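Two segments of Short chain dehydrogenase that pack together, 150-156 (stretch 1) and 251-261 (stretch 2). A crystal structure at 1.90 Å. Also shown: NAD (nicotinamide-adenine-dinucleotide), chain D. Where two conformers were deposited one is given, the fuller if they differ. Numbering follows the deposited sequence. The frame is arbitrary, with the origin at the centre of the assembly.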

ATOM      1  N   SER B 150       5.647  10.530   6.959  1.00 11.96           N
ATOM      2  CA  SER B 150       5.248  10.365   8.348  1.00 13.21           C
ATOM      3  C   SER B 150       3.765  10.676   8.441  1.00 12.03           C
ATOM      4  O   SER B 150       3.240  11.480   7.658  1.00 12.05           O
ATOM      5  CB  SER B 150       6.032  11.301   9.285  1.00 14.56           C
ATOM      6  OG  SER B 150       5.443  11.288  10.581  1.00 16.84           O
ATOM      7  N   ILE B 151       3.096  10.062   9.419  1.00 13.25           N
ATOM      8  CA  ILE B 151       1.746  10.527   9.736  1.00 16.99           C
ATOM      9  C   ILE B 151       1.728  12.034   9.945  1.00 16.54           C
ATOM     10  O   ILE B 151       0.704  12.688   9.716  1.00 16.08           O
ATOM     11  CB  ILE B 151       1.188   9.805  10.977  1.00 17.53           C
ATOM     12  CG1 ILE B 151       2.165   9.932  12.152  1.00 14.13           C
ATOM     13  CG2 ILE B 151       0.890   8.348  10.641  1.00 22.05           C
ATOM     14  CD1 ILE B 151       1.566   9.548  13.508  1.00 23.56           C
ATOM     15  N   TYR B 152       2.837  12.613  10.400  1.00 13.27           N
ATOM     16  CA  TYR B 152       2.838  14.040  10.697  1.00 13.09           C
ATOM     17  C   TYR B 152       3.116  14.900   9.471  1.00 15.62           C
ATOM     18  O   TYR B 152       3.178  16.125   9.596  1.00 15.80           O
ATOM     19  CB  TYR B 152       3.844  14.355  11.811  1.00 12.79           C
ATOM     20  CG  TYR B 152       3.433  13.749  13.140  1.00 16.37           C
ATOM     21  CD1 TYR B 152       2.090  13.663  13.499  1.00 19.52           C
ATOM     22  CD2 TYR B 152       4.376  13.246  14.021  1.00 23.86           C
ATOM     23  CE1 TYR B 152       1.707  13.096  14.701  1.00 24.69           C
ATOM     24  CE2 TYR B 152       3.999  12.676  15.226  1.00 20.47           C
ATOM     25  CZ  TYR B 152       2.666  12.605  15.558  1.00 29.12           C
ATOM     26  OH  TYR B 152       2.278  12.042  16.755  1.00 39.33           O
ATOM     27  N   GLY B 153       3.301  14.293   8.304  1.00 16.00           N
ATOM     28  CA  GLY B 153       3.239  15.032   7.062  1.00 18.21           C
ATOM     29  C   GLY B 153       1.873  15.019   6.429  1.00 16.65           C
ATOM     30  O   GLY B 153       1.689  15.592   5.349  1.00 14.81           O
ATOM     31  N   VAL B 154       0.907  14.379   7.097  1.00 12.41           N
ATOM     32  CA  VAL B 154      -0.467  14.199   6.635  1.00 20.90           C
ATOM     33  C   VAL B 154      -1.399  14.734   7.715  1.00 18.97           C
ATOM     34  O   VAL B 154      -2.248  15.595   7.465  1.00 16.79           O
ATOM     35  CB  VAL B 154      -0.760  12.711   6.343  1.00 22.29           C
ATOM     36  CG1 VAL B 154      -2.218  12.502   5.996  1.00 25.15           C
ATOM     37  CG2 VAL B 154       0.134  12.198   5.244  1.00 19.13           C
ATOM     38  N   SER B 155      -1.268  14.206   8.922  1.00 14.98           N
ATOM     39  CA  SER B 155      -1.975  14.759  10.060  0.57 20.26           C
ATOM     40  C   SER B 155      -1.066  15.761  10.774  1.00 15.74           C
ATOM     41  O   SER B 155       0.085  15.975  10.389  1.00 17.71           O
ATOM     42  CB  SER B 155      -2.435  13.646  11.003  0.57 25.03           C
ATOM     43  OG  SER B 155      -3.329  14.147  11.984  0.57 30.16           O
ATOM     44  N   ILE B 156      -1.590  16.388  11.828  1.00 14.49           N
ATOM     45  CA  ILE B 156      -0.826  17.334  12.629  1.00 16.55           C
ATOM     46  C   ILE B 156      -0.709  16.767  14.037  1.00 17.66           C
ATOM     47  O   ILE B 156      -1.686  16.253  14.592  1.00 17.72           O
ATOM     48  CB  ILE B 156      -1.479  18.736  12.642  1.00 18.99           C
ATOM     49  CG1 ILE B 156      -1.410  19.365  11.239  1.00 16.06           C
ATOM     50  CG2 ILE B 156      -0.828  19.634  13.717  1.00 17.21           C
ATOM     51  CD1 ILE B 156      -0.009  19.521  10.694  1.00 17.22           C
TER
HETATM   52  PA  NAD D 301      16.387   6.859  13.426  1.00 19.86           P
HETATM   53  O1A NAD D 301      16.680   8.194  14.155  1.00 21.85           O
HETATM   54  O2A NAD D 301      16.426   5.541  14.202  1.00 16.83           O
HETATM   55  O5B NAD D 301      17.337   6.696  12.101  1.00 19.75           O
HETATM   56  C5B NAD D 301      17.616   7.751  11.199  1.00 20.65           C
HETATM   57  C4B NAD D 301      18.916   7.344  10.561  1.00 15.92           C
HETATM   58  O4B NAD D 301      19.199   8.427   9.598  1.00 17.53           O
HETATM   59  C3B NAD D 301      20.093   7.285  11.549  1.00 14.41           C
HETATM   60  O3B NAD D 301      20.861   6.073  11.354  1.00 15.73           O
HETATM   61  C2B NAD D 301      20.950   8.489  11.132  1.00 17.11           C
HETATM   62  O2B NAD D 301      22.348   8.269  11.371  1.00 20.04           O
HETATM   63  C1B NAD D 301      20.583   8.670   9.640  1.00 16.33           C
HETATM   64  N9A NAD D 301      20.986  10.019   9.260  1.00 18.60           N
HETATM   65  C8A NAD D 301      20.881  11.197  10.000  1.00 18.04           C
HETATM   66  N7A NAD D 301      21.410  12.206   9.363  1.00 14.53           N
HETATM   67  C5A NAD D 301      21.906  11.680   8.171  1.00 17.88           C
HETATM   68  C6A NAD D 301      22.592  12.237   7.097  1.00 17.62           C
HETATM   69  N6A NAD D 301      22.908  13.547   7.044  1.00 18.42           N
HETATM   70  N1A NAD D 301      22.926  11.435   6.074  1.00 14.97           N
HETATM   71  C2A NAD D 301      22.620  10.136   6.110  1.00 17.63           C
HETATM   72  N3A NAD D 301      21.979   9.512   7.101  1.00 17.07           N
HETATM   73  C4A NAD D 301      21.640  10.328   8.111  1.00 14.65           C
HETATM   74  O3  NAD D 301      14.960   6.966  12.669  1.00 20.78           O
HETATM   75  PN  NAD D 301      13.797   5.897  12.345  1.00 21.87           P
HETATM   76  O1N NAD D 301      12.703   5.923  13.443  1.00 29.83           O
HETATM   77  O2N NAD D 301      14.476   4.614  11.857  1.00 20.69           O
HETATM   78  O5D NAD D 301      13.134   6.771  11.073  1.00 20.58           O
HETATM   79  C5D NAD D 301      13.450   6.391   9.750  1.00 20.29           C
HETATM   80  C4D NAD D 301      12.544   7.212   8.836  1.00 17.00           C
HETATM   81  O4D NAD D 301      11.116   7.063   9.211  1.00 21.57           O
HETATM   82  C3D NAD D 301      12.818   8.704   9.022  1.00 12.83           C
HETATM   83  O3D NAD D 301      12.631   9.408   7.789  1.00 15.88           O
HETATM   84  C2D NAD D 301      11.714   9.214   9.998  1.00 15.85           C
HETATM   85  O2D NAD D 301      11.388  10.583   9.825  1.00 16.21           O
HETATM   86  C1D NAD D 301      10.543   8.301   9.533  1.00 18.29           C
HETATM   87  N1N NAD D 301       9.508   8.045  10.597  1.00 20.88           N
HETATM   88  C2N NAD D 301       9.850   7.513  11.803  1.00 20.43           C
HETATM   89  C3N NAD D 301       8.869   7.300  12.738  1.00 25.76           C
HETATM   90  C7N NAD D 301       9.255   6.724  14.058  1.00 28.63           C
HETATM   91  O7N NAD D 301       8.418   6.710  14.948  1.00 25.81           O
HETATM   92  N7N NAD D 301      10.505   6.234  14.209  1.00 27.42           N
HETATM   93  C4N NAD D 301       7.541   7.630  12.418  1.00 23.55           C
HETATM   94  C5N NAD D 301       7.230   8.166  11.204  1.00 29.23           C
HETATM   95  C6N NAD D 301       8.248   8.368  10.276  1.00 24.15           C
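Stretch 2 251-261: QNLLIDGGFTI

Two segments far apart in sequence can pack chiefly through side chains, with no hydrogen bond between them, and this pair from a short chain dehydrogenase is a compact example. Stretch 1 is a short 3-10 segment, Ile151 to Gly153, continuing into loop. Stretch 2 runs as a strand from Asn252 to Ile255, then bends through a type I' turn from Asp256 to Phe259 and a type I turn from Gly258 to Ile261. Its course leads from Asn252, beside Val154, past Leu254 to Asp256 against Ile151; the turns then bring Phe259 and Thr260 back to stretch 1, Thr260 beside Ser155. The backbones stay apart: at the nearest register, the CA atoms of Ser155 and Thr260 are 6.2 Å from one another.

Apolar contact carries the packing, and Ile151 is its centre. Its CG2 lies 3.9 Å from CD2 of Leu254 on the strand and 3.5 Å from CB of Asp256 where the turn begins, while its CD1 reaches CD1 of Phe259 at 3.7 Å. One isoleucine thus touches both the strand and the turns. Val154 extends the contact along the strand, with CG1 4.3 Å from CD1 of Leu254. CG2 of Thr260 packs 4.0 Å from CB of Ser155.

The aromatic contribution is a CH-pi contact: CD1 of Ile151 sits over one face of the Phe259 ring. Tyr152 is more peripheral; its CB points away, yet its OH comes within 4.4 Å of CZ of Phe259.

CG2 of Val154 makes a van der Waals contact, 3.6 Å, with ND2 of Asn252, whose amide is hydrogen-bonded elsewhere in the structure. The side-chain hydrogen bonds of Ser150 and Asp256 stay within their own segments. The Asp256 carboxylate accepts from the backbone, OD1 from N of Gly258 at 2.9 Å and OD2 from N of Thr260 at 3.0 Å, bracing the turns that present Phe259 and Thr260. In stretch 1, N of Tyr152 donates to OG of Ser150 at 2.9 Å, and that same OG lies 3.7 Å from C5N of NAD.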

ATOM      1  N   GLN B 251       2.272   7.343  -5.073  1.00 13.48           N
ATOM      2  CA  GLN B 251       1.372   7.118  -3.952  1.00 13.67           C
ATOM      3  C   GLN B 251       2.101   7.252  -2.620  1.00 14.11           C
ATOM      4  O   GLN B 251       3.295   6.969  -2.517  1.00 12.35           O
ATOM      5  CB  GLN B 251       0.724   5.735  -4.062  1.00 14.70           C
ATOM      6  CG  GLN B 251       0.005   5.527  -5.408  1.00 13.02           C
ATOM      7  CD  GLN B 251      -0.963   6.649  -5.744  1.00 16.54           C
ATOM      8  OE1 GLN B 251      -1.862   6.950  -4.967  1.00 13.74           O
ATOM      9  NE2 GLN B 251      -0.774   7.283  -6.905  1.00 17.39           N
ATOM     10  N   ASN B 252       1.363   7.706  -1.603  1.00 12.77           N
ATOM     11  CA  ASN B 252       1.804   7.716  -0.207  1.00 11.21           C
ATOM     12  C   ASN B 252       0.999   6.654   0.539  1.00 11.27           C
ATOM     13  O   ASN B 252      -0.232   6.735   0.584  1.00 14.40           O
ATOM     14  CB  ASN B 252       1.574   9.101   0.420  1.00  9.98           C
ATOM     15  CG  ASN B 252       2.095   9.194   1.847  1.00 10.14           C
ATOM     16  OD1 ASN B 252       3.054   8.519   2.206  1.00 11.52           O
ATOM     17  ND2 ASN B 252       1.454  10.031   2.668  1.00 12.02           N
ATOM     18  N   LEU B 253       1.678   5.658   1.109  1.00 10.33           N
ATOM     19  CA  LEU B 253       1.023   4.561   1.814  1.00 10.73           C
ATOM     20  C   LEU B 253       1.200   4.754   3.322  1.00 11.21           C
ATOM     21  O   LEU B 253       2.318   4.672   3.838  1.00 10.73           O
ATOM     22  CB  LEU B 253       1.578   3.215   1.351  1.00 12.18           C
ATOM     23  CG  LEU B 253       1.120   1.987   2.157  1.00 11.17           C
ATOM     24  CD1 LEU B 253      -0.410   1.855   2.107  1.00 10.55           C
ATOM     25  CD2 LEU B 253       1.793   0.713   1.616  1.00 13.61           C
ATOM     26  N   LEU B 254       0.096   5.025   4.019  1.00 10.56           N
ATOM     27  CA  LEU B 254       0.134   5.189   5.470  0.68 10.06           C
ATOM     28  C   LEU B 254       0.040   3.829   6.142  1.00 15.54           C
ATOM     29  O   LEU B 254      -0.884   3.052   5.868  1.00 10.95           O
ATOM     30  CB  LEU B 254      -1.007   6.086   5.946  0.68 13.45           C
ATOM     31  CG  LEU B 254      -0.783   7.580   5.713  0.68 16.87           C
ATOM     32  CD1 LEU B 254      -2.102   8.288   5.430  0.68 21.68           C
ATOM     33  CD2 LEU B 254      -0.086   8.186   6.920  0.68 11.01           C
ATOM     34  N   ILE B 255       1.011   3.541   7.004  1.00 11.24           N
ATOM     35  CA  ILE B 255       1.082   2.283   7.738  1.00 11.58           C
ATOM     36  C   ILE B 255       1.105   2.696   9.201  1.00 10.23           C
ATOM     37  O   ILE B 255       2.162   2.928   9.783  1.00 13.04           O
ATOM     38  CB  ILE B 255       2.304   1.447   7.358  1.00  9.36           C
ATOM     39  CG1 ILE B 255       2.305   1.204   5.836  1.00 12.26           C
ATOM     40  CG2 ILE B 255       2.299   0.100   8.117  1.00 11.42           C
ATOM     41  CD1 ILE B 255       3.538   0.488   5.305  1.00 15.63           C
ATOM     42  N   ASP B 256      -0.081   2.853   9.777  1.00 15.28           N
ATOM     43  CA  ASP B 256      -0.206   3.593  11.026  1.00 13.09           C
ATOM     44  C   ASP B 256      -1.323   3.062  11.911  1.00 11.84           C
ATOM     45  O   ASP B 256      -1.725   3.768  12.851  1.00 13.00           O
ATOM     46  CB  ASP B 256      -0.463   5.091  10.757  1.00 11.60           C
ATOM     47  CG  ASP B 256      -1.858   5.374  10.193  1.00 17.96           C
ATOM     48  OD1 ASP B 256      -2.567   4.431   9.761  1.00 14.15           O
ATOM     49  OD2 ASP B 256      -2.246   6.565  10.172  1.00 17.49           O
ATOM     50  N   GLY B 257      -1.851   1.871  11.634  1.00 11.56           N
ATOM     51  CA  GLY B 257      -2.894   1.311  12.472  1.00 15.20           C
ATOM     52  C   GLY B 257      -4.181   2.100  12.493  1.00 12.56           C
ATOM     53  O   GLY B 257      -4.986   1.929  13.412  1.00 13.33           O
ATOM     54  N   GLY B 258      -4.411   2.954  11.499  1.00 12.64           N
ATOM     55  CA  GLY B 258      -5.598   3.796  11.493  1.00 12.77           C
ATOM     56  C   GLY B 258      -5.440   5.140  12.172  1.00 22.26           C
ATOM     57  O   GLY B 258      -6.440   5.851  12.347  1.00 14.22           O
ATOM     58  N   PHE B 259      -4.219   5.514  12.553  1.00 17.39           N
ATOM     59  CA  PHE B 259      -4.015   6.714  13.369  1.00 17.63           C
ATOM     60  C   PHE B 259      -4.603   7.967  12.717  1.00 16.03           C
ATOM     61  O   PHE B 259      -5.210   8.800  13.396  1.00 22.60           O
ATOM     62  CB  PHE B 259      -2.520   6.900  13.629  1.00 17.62           C
ATOM     63  CG  PHE B 259      -2.205   7.972  14.634  1.00 26.39           C
ATOM     64  CD1 PHE B 259      -2.034   9.290  14.234  1.00 30.80           C
ATOM     65  CD2 PHE B 259      -2.082   7.660  15.973  1.00 26.65           C
ATOM     66  CE1 PHE B 259      -1.743  10.285  15.161  1.00 32.53           C
ATOM     67  CE2 PHE B 259      -1.789   8.647  16.906  1.00 34.16           C
ATOM     68  CZ  PHE B 259      -1.615   9.961  16.492  1.00 29.66           C
ATOM     69  N   THR B 260      -4.423   8.133  11.407  1.00 22.00           N
ATOM     70  CA  THR B 260      -4.905   9.368  10.797  1.00 33.79           C
ATOM     71  C   THR B 260      -6.425   9.396  10.671  1.00 42.05           C
ATOM     72  O   THR B 260      -7.000  10.483  10.564  1.00 47.96           O
ATOM     73  CB  THR B 260      -4.248   9.593   9.434  1.00 31.71           C
ATOM     74  OG1 THR B 260      -4.434   8.442   8.610  1.00 41.91           O
ATOM     75  CG2 THR B 260      -2.755   9.864   9.596  1.00 29.40           C
ATOM     76  N   ILE B 261      -7.094   8.246  10.706  1.00 41.35           N
ATOM     77  CA  ILE B 261      -8.550   8.258  10.858  1.00 46.40           C
ATOM     78  C   ILE B 261      -8.876   8.752  12.263  1.00 51.93           C
ATOM     79  O   ILE B 261      -9.825   9.509  12.465  1.00 57.97           O
ATOM     80  CB  ILE B 261      -9.201   6.884  10.630  1.00 37.27           C
ATOM     81  CG1 ILE B 261      -8.379   6.005   9.700  1.00 31.71           C
ATOM     82  CG2 ILE B 261     -10.587   7.043  10.051  1.00 40.72           C
ATOM     83  CD1 ILE B 261      -8.843   4.573   9.752  1.00 24.89           C
TER